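C2 toxin component I (Clostridium botulinum, PDB 2J3X) is the enzymatic component of the binary C2 toxin, an ADP-ribosyltransferase that probably modifies actin in target cells. Local coordinates at residues T397-I403 and V420-I426; Q139-F144 and F365-L369; A40-L44 and D81-I85. The protein carries 2 engineered substitutions. All coordinates share one frame; numbering follows the deposited sequence.

Contact 1 of 3, residues T397-I403 and V420-I426; sequences TFKIFRI and VIDAEGI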
loop_
_atom_site.group_PDB
_atom_site.type_symbol
_atom_site.label_atom_id
_atom_site.label_comp_id
_atom_site.label_asym_id
_atom_site.label_seq_id
_atom_site.Cartn_x
_atom_site.Cartn_y
_atom_site.Cartn_z
ATOM N N THR A 397 -15.061 7.804 9.296
ATOM C CA THR A 397 -15.407 6.460 8.950
ATOM C C THR A 397 -14.639 6.090 7.694
ATOM O O THR A 397 -14.432 6.943 6.820
ATOM C CB THR A 397 -16.939 6.395 8.676
ATOM O OG1 THR A 397 -17.630 6.927 9.850
ATOM C CG2 THR A 397 -17.408 5.021 8.372
ATOM N N PHE A 398 -14.248 4.833 7.606
ATOM C CA PHE A 398 -13.441 4.307 6.493
ATOM C C PHE A 398 -14.050 2.996 5.965
ATOM O O PHE A 398 -14.750 2.293 6.683
ATOM C CB PHE A 398 -11.986 4.026 6.940
ATOM C CG PHE A 398 -11.216 5.264 7.236
ATOM C CD1 PHE A 398 -10.564 5.967 6.193
ATOM C CD2 PHE A 398 -11.180 5.774 8.548
ATOM C CE1 PHE A 398 -9.821 7.151 6.460
ATOM C CE2 PHE A 398 -10.505 6.978 8.809
ATOM C CZ PHE A 398 -9.831 7.660 7.793
ATOM N N LYS A 399 -13.820 2.707 4.696
ATOM C CA LYS A 399 -14.243 1.462 4.093
ATOM C C LYS A 399 -12.969 0.758 3.639
ATOM O O LYS A 399 -12.152 1.356 2.945
ATOM C CB LYS A 399 -15.138 1.728 2.858
ATOM C CG LYS A 399 -15.620 0.443 2.219
ATOM C CD LYS A 399 -16.902 0.751 1.338
ATOM C CE LYS A 399 -17.115 -0.299 0.249
ATOM N NZ LYS A 399 -17.960 -1.488 0.652
ATOM N N ILE A 400 -12.758 -0.489 4.094
ATOM C CA ILE A 400 -11.659 -1.295 3.657
ATOM C C ILE A 400 -11.866 -1.765 2.254
ATOM O O ILE A 400 -12.923 -2.319 1.936
ATOM C CB ILE A 400 -11.556 -2.579 4.570
ATOM C CG1 ILE A 400 -11.367 -2.058 6.019
ATOM C CG2 ILE A 400 -10.429 -3.471 4.122
ATOM C CD1 ILE A 400 -11.413 -3.226 7.118
ATOM N N PHE A 401 -10.858 -1.544 1.421
ATOM C CA PHE A 401 -10.975 -2.032 0.049
ATOM C C PHE A 401 -9.922 -3.046 -0.340
ATOM O O PHE A 401 -10.030 -3.656 -1.420
ATOM C CB PHE A 401 -11.090 -0.815 -0.924
ATOM C CG PHE A 401 -9.820 -0.024 -1.049
ATOM C CD1 PHE A 401 -8.771 -0.469 -1.955
ATOM C CD2 PHE A 401 -9.622 1.132 -0.272
ATOM C CE1 PHE A 401 -7.549 0.274 -2.050
ATOM C CE2 PHE A 401 -8.380 1.873 -0.371
ATOM C CZ PHE A 401 -7.365 1.428 -1.228
ATOM N N ARG A 402 -8.904 -3.290 0.496
ATOM C CA ARG A 402 -7.984 -4.394 0.214
ATOM C C ARG A 402 -7.194 -4.657 1.485
ATOM O O ARG A 402 -6.965 -3.743 2.284
ATOM C CB ARG A 402 -7.001 -3.975 -0.901
ATOM C CG ARG A 402 -6.057 -5.103 -1.341
ATOM C CD ARG A 402 -5.163 -4.614 -2.535
ATOM N NE ARG A 402 -4.210 -3.584 -2.069
ATOM C CZ ARG A 402 -3.025 -3.305 -2.642
ATOM N NH1 ARG A 402 -2.647 -3.927 -3.772
ATOM N NH2 ARG A 402 -2.205 -2.421 -2.051
ATOM N N ILE A 403 -6.801 -5.907 1.658
ATOM C CA ILE A 403 -6.051 -6.334 2.821
ATOM C C ILE A 403 -4.980 -7.227 2.298
ATOM O O ILE A 403 -5.239 -8.256 1.638
ATOM C CB ILE A 403 -6.946 -7.131 3.842
ATOM C CG1 ILE A 403 -8.053 -6.236 4.353
ATOM C CG2 ILE A 403 -6.074 -7.584 5.059
ATOM C CD1 ILE A 403 -9.242 -7.051 4.960
ATOM N N VAL A 420 -1.794 -5.443 6.026
ATOM C CA VAL A 420 -1.932 -4.027 5.682
ATOM C C VAL A 420 -3.325 -3.800 5.110
ATOM O O VAL A 420 -3.670 -4.386 4.074
ATOM C CB VAL A 420 -0.825 -3.683 4.623
ATOM C CG1 VAL A 420 -0.961 -2.216 4.137
ATOM C CG2 VAL A 420 0.581 -3.948 5.279
ATOM N N ILE A 421 -4.097 -2.983 5.819
ATOM C CA ILE A 421 -5.513 -2.835 5.553
ATOM C C ILE A 421 -5.699 -1.480 4.837
ATOM O O ILE A 421 -5.716 -0.407 5.470
ATOM C CB ILE A 421 -6.313 -2.885 6.885
ATOM C CG1 ILE A 421 -6.061 -4.255 7.588
ATOM C CG2 ILE A 421 -7.835 -2.696 6.580
ATOM C CD1 ILE A 421 -6.663 -4.269 9.022
ATOM N N ASP A 422 -5.874 -1.522 3.515
ATOM C CA ASP A 422 -6.096 -0.295 2.751
ATOM C C ASP A 422 -7.537 0.137 2.954
ATOM O O ASP A 422 -8.476 -0.634 2.711
ATOM C CB ASP A 422 -5.912 -0.588 1.231
ATOM C CG ASP A 422 -4.450 -0.658 0.824
ATOM O OD1 ASP A 422 -3.652 0.112 1.393
ATOM O OD2 ASP A 422 -4.116 -1.411 -0.106
ATOM N N ALA A 423 -7.731 1.390 3.345
ATOM C CA ALA A 423 -9.073 1.896 3.539
ATOM C C ALA A 423 -9.172 3.341 3.058
ATOM O O ALA A 423 -8.199 4.093 3.106
ATOM C CB ALA A 423 -9.506 1.801 4.968
ATOM N N GLU A 424 -10.378 3.691 2.647
ATOM C CA GLU A 424 -10.655 5.066 2.088
ATOM C C GLU A 424 -11.777 5.693 2.904
ATOM O O GLU A 424 -12.577 4.969 3.542
ATOM C CB GLU A 424 -11.098 4.938 0.622
ATOM C CG GLU A 424 -12.491 4.187 0.500
ATOM C CD GLU A 424 -12.993 3.958 -0.915
ATOM O OE1 GLU A 424 -12.297 4.325 -1.918
ATOM O OE2 GLU A 424 -14.112 3.373 -0.969
ATOM N N GLY A 425 -11.842 7.018 2.908
ATOM C CA GLY A 425 -12.845 7.766 3.695
ATOM C C GLY A 425 -14.217 7.687 3.069
ATOM O O GLY A 425 -14.342 7.758 1.841
ATOM N N ILE A 426 -15.240 7.476 3.898
ATOM C CA ILE A 426 -16.622 7.494 3.402
ATOM C C ILE A 426 -17.465 8.315 4.381
ATOM O O ILE A 426 -16.928 8.691 5.423
ATOM C CB ILE A 426 -17.198 6.080 3.275
ATOM C CG1 ILE A 426 -17.123 5.366 4.614
ATOM C CG2 ILE A 426 -16.453 5.294 2.233
ATOM C CD1 ILE A 426 -17.986 4.048 4.598
HETATM O O HOH W 1 -16.053 9.856 7.641
#
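F401 and R402 both face D422 across an antiparallel beta hairpin, strands 397-411 and 414-426, and so form a classic beta bulge. The backbone bonds show the shift. K399 and E424 are a hydrogen-bonded pair that exchanges two bonds, K399 N to E424 O at 2.8 Å and E424 N to K399 O at 2.9 Å. At the bulge, D422 O accepts from F401 N (2.9 Å) and, weakly, from R402 N, while D422 N donates to R402 O.

A salt bridge spans the same residues. R402 lies alongside D422 and grips it side-on, NE and NH2 each 2.9 Å from D422 OD2, with guanidinium and carboxylate planes only 16° apart. Beyond the pair, D422 OD1 is bound by R366, and the R402 guanidinium also donates to the backbone oxygens of E108 and T142. With an arginine at each oxygen, this buried carboxylate would be expected to stay ionised.

Apolar side chains occupy the other face of the sheet. I400 and I421 cross, with I400 CG1 3.6 Å from I421 CG2, I403 and I421 run side by side, and F398 CB rests on A423 CB at 3.9 Å. Helix 326-336 packs on I403 through F332, I333 and W336.

The ring of F401 lies against D422 at the bulge. Its CG stands between the backbone N and the carbonyl carbon (chi1 70°), which swings the ring over D422. There D422 CB makes a CH-pi contact with one ring face, 3.5 Å from F401 CZ, and E424 N lies at the ring edge.

Contact 2 of 3, residues Q139-F144 and F365-L369; sequences QEYTKF and FRLRL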
loop_
_atom_site.group_PDB
_atom_site.type_symbol
_atom_site.label_atom_id
_atom_site.label_comp_id
_atom_site.label_asym_id
_atom_site.label_seq_id
_atom_site.Cartn_x
_atom_site.Cartn_y
_atom_site.Cartn_z
ATOM N N GLN A 139 -10.381 3.103 -8.331
ATOM C CA GLN A 139 -9.769 2.778 -7.054
ATOM C C GLN A 139 -8.270 2.688 -7.276
ATOM O O GLN A 139 -7.817 2.528 -8.419
ATOM C CB GLN A 139 -10.298 1.419 -6.529
ATOM C CG GLN A 139 -9.727 1.058 -5.131
ATOM C CD GLN A 139 -10.023 2.126 -4.112
ATOM O OE1 GLN A 139 -9.223 3.044 -3.901
ATOM N NE2 GLN A 139 -11.214 2.052 -3.510
ATOM N N GLU A 140 -7.473 2.830 -6.219
ATOM C CA GLU A 140 -6.010 2.862 -6.410
ATOM C C GLU A 140 -5.350 1.779 -5.590
ATOM O O GLU A 140 -5.533 1.708 -4.345
ATOM C CB GLU A 140 -5.485 4.233 -6.008
ATOM C CG GLU A 140 -3.986 4.417 -6.277
ATOM C CD GLU A 140 -3.569 5.870 -6.135
ATOM O OE1 GLU A 140 -4.152 6.593 -5.285
ATOM O OE2 GLU A 140 -2.651 6.291 -6.866
ATOM N N TYR A 141 -4.606 0.913 -6.268
ATOM C CA TYR A 141 -4.055 -0.307 -5.638
ATOM C C TYR A 141 -2.545 -0.299 -5.694
ATOM O O TYR A 141 -1.951 -0.402 -6.768
ATOM C CB TYR A 141 -4.550 -1.528 -6.405
ATOM C CG TYR A 141 -6.055 -1.655 -6.366
ATOM C CD1 TYR A 141 -6.712 -2.198 -5.254
ATOM C CD2 TYR A 141 -6.833 -1.241 -7.485
ATOM C CE1 TYR A 141 -8.119 -2.318 -5.245
ATOM C CE2 TYR A 141 -8.210 -1.356 -7.485
ATOM C CZ TYR A 141 -8.855 -1.913 -6.366
ATOM O OH TYR A 141 -10.236 -2.035 -6.369
ATOM N N THR A 142 -1.892 -0.193 -4.537
ATOM C CA THR A 142 -0.448 -0.064 -4.533
ATOM C C THR A 142 0.273 -1.407 -4.595
ATOM O O THR A 142 -0.058 -2.370 -3.851
ATOM C CB THR A 142 -0.033 0.679 -3.218
ATOM O OG1 THR A 142 -0.822 1.870 -3.126
ATOM C CG2 THR A 142 1.491 0.993 -3.181
ATOM N N LYS A 143 1.306 -1.477 -5.450
ATOM C CA LYS A 143 2.220 -2.590 -5.471
ATOM C C LYS A 143 3.404 -2.222 -4.569
ATOM O O LYS A 143 4.243 -1.416 -4.919
ATOM C CB LYS A 143 2.698 -2.846 -6.918
ATOM C CG LYS A 143 3.541 -4.155 -7.015
ATOM C CD LYS A 143 2.646 -5.401 -7.141
ATOM C CE LYS A 143 3.501 -6.659 -7.297
ATOM N NZ LYS A 143 2.506 -7.781 -7.352
ATOM N N PHE A 144 3.418 -2.778 -3.356
ATOM C CA PHE A 144 4.470 -2.408 -2.408
ATOM C C PHE A 144 5.860 -2.836 -2.837
ATOM O O PHE A 144 6.831 -2.101 -2.586
ATOM C CB PHE A 144 4.131 -2.984 -1.017
ATOM C CG PHE A 144 2.805 -2.542 -0.516
ATOM C CD1 PHE A 144 2.545 -1.185 -0.193
ATOM C CD2 PHE A 144 1.783 -3.489 -0.349
ATOM C CE1 PHE A 144 1.260 -0.802 0.318
ATOM C CE2 PHE A 144 0.515 -3.121 0.143
ATOM C CZ PHE A 144 0.251 -1.776 0.459
ATOM N N PHE A 365 -3.726 -0.231 9.631
ATOM C CA PHE A 365 -4.602 0.553 8.764
ATOM C C PHE A 365 -3.755 1.495 7.949
ATOM O O PHE A 365 -2.990 2.279 8.514
ATOM C CB PHE A 365 -5.646 1.342 9.495
ATOM C CG PHE A 365 -6.832 0.494 9.900
ATOM C CD1 PHE A 365 -7.863 0.249 9.012
ATOM C CD2 PHE A 365 -6.858 -0.092 11.157
ATOM C CE1 PHE A 365 -8.985 -0.537 9.396
ATOM C CE2 PHE A 365 -7.977 -0.887 11.540
ATOM C CZ PHE A 365 -9.023 -1.102 10.637
ATOM N N ARG A 366 -3.860 1.327 6.627
ATOM C CA ARG A 366 -3.149 2.192 5.661
ATOM C C ARG A 366 -4.280 3.093 5.131
ATOM O O ARG A 366 -5.011 2.744 4.210
ATOM C CB ARG A 366 -2.466 1.281 4.599
ATOM C CG ARG A 366 -1.747 2.155 3.496
ATOM C CD ARG A 366 -0.845 1.311 2.647
ATOM N NE ARG A 366 -0.246 2.149 1.595
ATOM C CZ ARG A 366 -0.634 2.156 0.310
ATOM N NH1 ARG A 366 -1.602 1.330 -0.103
ATOM N NH2 ARG A 366 -0.002 2.991 -0.571
ATOM N N LEU A 367 -4.452 4.256 5.761
ATOM C CA LEU A 367 -5.651 5.076 5.573
ATOM C C LEU A 367 -5.366 6.106 4.492
ATOM O O LEU A 367 -4.413 6.856 4.617
ATOM C CB LEU A 367 -5.989 5.873 6.869
ATOM C CG LEU A 367 -6.262 4.907 8.034
ATOM C CD1 LEU A 367 -6.419 5.691 9.325
ATOM C CD2 LEU A 367 -7.519 4.073 7.717
ATOM N N ARG A 368 -6.198 6.163 3.463
ATOM C CA ARG A 368 -6.094 7.272 2.520
ATOM C C ARG A 368 -6.787 8.496 3.092
ATOM O O ARG A 368 -8.008 8.493 3.296
ATOM C CB ARG A 368 -6.684 6.856 1.147
ATOM C CG ARG A 368 -6.675 8.069 0.110
ATOM C CD ARG A 368 -7.431 7.626 -1.179
ATOM N NE ARG A 368 -6.802 6.388 -1.679
ATOM C CZ ARG A 368 -7.428 5.359 -2.280
ATOM N NH1 ARG A 368 -8.725 5.380 -2.476
ATOM N NH2 ARG A 368 -6.731 4.257 -2.643
ATOM N N LEU A 369 -6.014 9.552 3.342
ATOM C CA LEU A 369 -6.592 10.800 3.824
ATOM C C LEU A 369 -6.798 11.669 2.621
ATOM O O LEU A 369 -5.835 12.133 2.063
ATOM C CB LEU A 369 -5.630 11.494 4.820
ATOM C CG LEU A 369 -5.244 10.581 6.027
ATOM C CD1 LEU A 369 -4.376 11.386 7.071
ATOM C CD2 LEU A 369 -6.478 9.914 6.697
HETATM O O HOH W 2 -3.832 0.668 -2.296
#
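R366 and R368 of strand 363-369 reach over to Q139, T142 and F144 in a mostly polar, buried contact between two domains. Strand 141-143 is an outermost strand of the N-terminal eight-stranded sheet, whereas strand 363-369 belongs to the C-terminal sheet. The backbones stay apart, E140 CA and R368 CA being 10.0 Å from each other, and long side chains bridge the gap.

R368 meets Q139 end-on: its NH1 and NH2 lie 2.8 and 3.0 Å from Q139 OE1, which sits in the guanidinium plane. The amide is turned 36° from that plane. E140 N adds a third bond to the same oxygen, on a lone pair, and Q139 NE2 goes to E424, so both ends of the amide are fixed. R368 NE is paired with E218. The E140 carboxylate lies well out of the R368 guanidinium plane and can act on it only through charge.

The R366 chain is extended from CG to NE, its CG opposite the backbone N (chi1 177°), and this carries NH2 to within 2.9 Å of T142 OG1; NH1 adds a weak bond. T142 OG1 is also bonded to S192. F144 presents its edge to one guanidinium face, CE1 3.5 Å from R366 CZ, with the planes 82° apart. A water in the guanidinium plane joins R366 NH1 to E140 O and T142 N, while D220 and D422 pair with R366 NE and NH1.

Here the buried polar seam joins two ADP-ribosyltransferase-like domains, consistent with the two-domain build of VIP2 and related binary toxins.

Contact 3 of 3, residues A40-L44 and D81-I85; sequences AVNQL and DVERI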
loop_
_atom_site.group_PDB
_atom_site.type_symbol
_atom_site.label_atom_id
_atom_site.label_comp_id
_atom_site.label_asym_id
_atom_site.label_seq_id
_atom_site.Cartn_x
_atom_site.Cartn_y
_atom_site.Cartn_z
ATOM N N ALA A 40 22.991 -9.102 -7.268
ATOM C CA ALA A 40 21.627 -8.943 -6.715
ATOM C C ALA A 40 20.568 -9.051 -7.793
ATOM O O ALA A 40 19.555 -9.728 -7.616
ATOM C CB ALA A 40 21.523 -7.595 -5.987
ATOM N N VAL A 41 20.791 -8.387 -8.930
ATOM C CA VAL A 41 19.839 -8.410 -10.030
ATOM C C VAL A 41 19.776 -9.802 -10.714
ATOM O O VAL A 41 18.689 -10.301 -11.052
ATOM C CB VAL A 41 20.167 -7.304 -11.063
ATOM C CG1 VAL A 41 19.488 -7.596 -12.441
ATOM C CG2 VAL A 41 19.796 -5.960 -10.502
ATOM N N ASN A 42 20.936 -10.419 -10.909
ATOM C CA ASN A 42 21.015 -11.743 -11.548
ATOM C C ASN A 42 20.249 -12.809 -10.810
ATOM O O ASN A 42 19.743 -13.744 -11.423
ATOM C CB ASN A 42 22.454 -12.218 -11.556
ATOM C CG ASN A 42 23.174 -11.851 -12.810
ATOM O OD1 ASN A 42 24.413 -11.790 -12.816
ATOM N ND2 ASN A 42 22.431 -11.663 -13.892
ATOM N N GLN A 43 20.209 -12.703 -9.487
ATOM C CA GLN A 43 19.510 -13.683 -8.699
ATOM C C GLN A 43 18.003 -13.640 -8.994
ATOM O O GLN A 43 17.317 -14.625 -8.761
ATOM C CB GLN A 43 19.811 -13.501 -7.217
ATOM C CG GLN A 43 21.239 -13.923 -6.820
ATOM C CD GLN A 43 21.452 -13.833 -5.337
ATOM O OE1 GLN A 43 21.133 -14.765 -4.592
ATOM N NE2 GLN A 43 21.954 -12.708 -4.885
ATOM N N LEU A 44 17.504 -12.512 -9.518
ATOM C CA LEU A 44 16.090 -12.392 -9.851
ATOM C C LEU A 44 15.702 -13.320 -10.995
ATOM O O LEU A 44 14.515 -13.453 -11.278
ATOM C CB LEU A 44 15.688 -10.945 -10.211
ATOM C CG LEU A 44 15.851 -9.886 -9.105
ATOM C CD1 LEU A 44 15.575 -8.464 -9.670
ATOM C CD2 LEU A 44 14.883 -10.158 -7.930
ATOM N N ASP A 81 20.375 -6.705 -0.679
ATOM C CA ASP A 81 19.968 -7.064 -2.051
ATOM C C ASP A 81 18.834 -6.154 -2.548
ATOM O O ASP A 81 18.886 -5.651 -3.676
ATOM C CB ASP A 81 19.542 -8.543 -2.154
ATOM C CG ASP A 81 20.737 -9.487 -2.223
ATOM O OD1 ASP A 81 21.846 -9.006 -2.536
ATOM O OD2 ASP A 81 20.542 -10.697 -1.972
ATOM N N VAL A 82 17.813 -5.919 -1.720
ATOM C CA VAL A 82 16.753 -4.928 -2.063
ATOM C C VAL A 82 17.381 -3.556 -2.349
ATOM O O VAL A 82 17.033 -2.892 -3.363
ATOM C CB VAL A 82 15.663 -4.818 -0.964
ATOM C CG1 VAL A 82 14.741 -3.563 -1.112
ATOM C CG2 VAL A 82 14.839 -6.145 -0.866
ATOM N N GLU A 83 18.281 -3.094 -1.481
ATOM C CA GLU A 83 18.890 -1.772 -1.707
ATOM C C GLU A 83 19.685 -1.748 -3.023
ATOM O O GLU A 83 19.660 -0.746 -3.758
ATOM C CB GLU A 83 19.768 -1.446 -0.510
ATOM C CG GLU A 83 18.933 -1.211 0.781
ATOM C CD GLU A 83 19.772 -1.107 2.064
ATOM O OE1 GLU A 83 20.936 -1.523 2.034
ATOM O OE2 GLU A 83 19.227 -0.566 3.071
ATOM N N ARG A 84 20.394 -2.837 -3.313
ATOM C CA ARG A 84 21.198 -2.923 -4.552
ATOM C C ARG A 84 20.358 -2.927 -5.822
ATOM O O ARG A 84 20.756 -2.355 -6.841
ATOM C CB ARG A 84 22.124 -4.139 -4.503
ATOM C CG ARG A 84 23.327 -3.890 -3.539
ATOM C CD ARG A 84 24.036 -5.179 -3.152
ATOM N NE ARG A 84 24.978 -4.909 -2.054
ATOM C CZ ARG A 84 25.454 -5.849 -1.225
ATOM N NH1 ARG A 84 25.124 -7.152 -1.382
ATOM N NH2 ARG A 84 26.285 -5.488 -0.237
ATOM N N ILE A 85 19.210 -3.596 -5.757
ATOM C CA ILE A 85 18.250 -3.619 -6.879
ATOM C C ILE A 85 17.716 -2.193 -7.063
ATOM O O ILE A 85 17.624 -1.682 -8.180
ATOM C CB ILE A 85 17.129 -4.680 -6.671
ATOM C CG1 ILE A 85 17.708 -6.092 -6.762
ATOM C CG2 ILE A 85 16.037 -4.534 -7.764
ATOM C CD1 ILE A 85 16.766 -7.176 -6.139
HETATM O O HOH W 3 22.161 -12.768 -1.953
#
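L44 and I85 point at each other tip to tip, the CD1 atoms of L44 and I85 3.9 Å apart, and mark the apolar side of a contact between segment 40-44 and helix 77-90. I85 CG1 is anti to its carbonyl carbon (chi1 -68°). From there it also runs beside A40 CB, at 4.2 Å, and V41 CG2.

A40 directs its methyl toward the second helix. A40 CB touches R84 CB at 3.8 Å and D81 OD1 at 3.7 Å, and so small a side chain permits A40 CA and D81 CA to come within 5.3 Å of each other.

On the polar side Q43 and D81 cross at about a right angle, their amide and carboxylate planes 89° apart. No direct bond joins them. A water instead accepts from Q43 NE2 at 2.9 Å and donates to D81 OD2 at 2.6 Å, while R84 NH1 makes a long salt bridge with D81 OD1.

Y49 of helix 47-59 hydrogen-bonds to A40 O and packs on Q43, L44 and D81. L186 of strand 183-187 touches both L44 and I85, so the contact is helix-helix packing against one strand of the sheet of the N-terminal ADP-ribosyltransferase-like domain.

From the N terminus, contact 3 closes first, drawing residues 40-44 and 81-85 together around a loop that is mostly helical. Contact 2 then opens at 139-144 and closes at 365-369, a loop of more than two hundred residues that begins in the N-terminal ADP-ribosyltransferase-like half and ends in the C-terminal one, tying the edges of their sheets together. Contact 1 follows as a hairpin within the C-terminal sheet. The three are in series, none nested or crossed. Contacts 1 and 2 touch, partly because strands 363-369 and 414-426 are neighbours and partly because R402 and F401 reach segment 139-144. Contact 3 stands apart, its centre about 26 Å from that of contact 2.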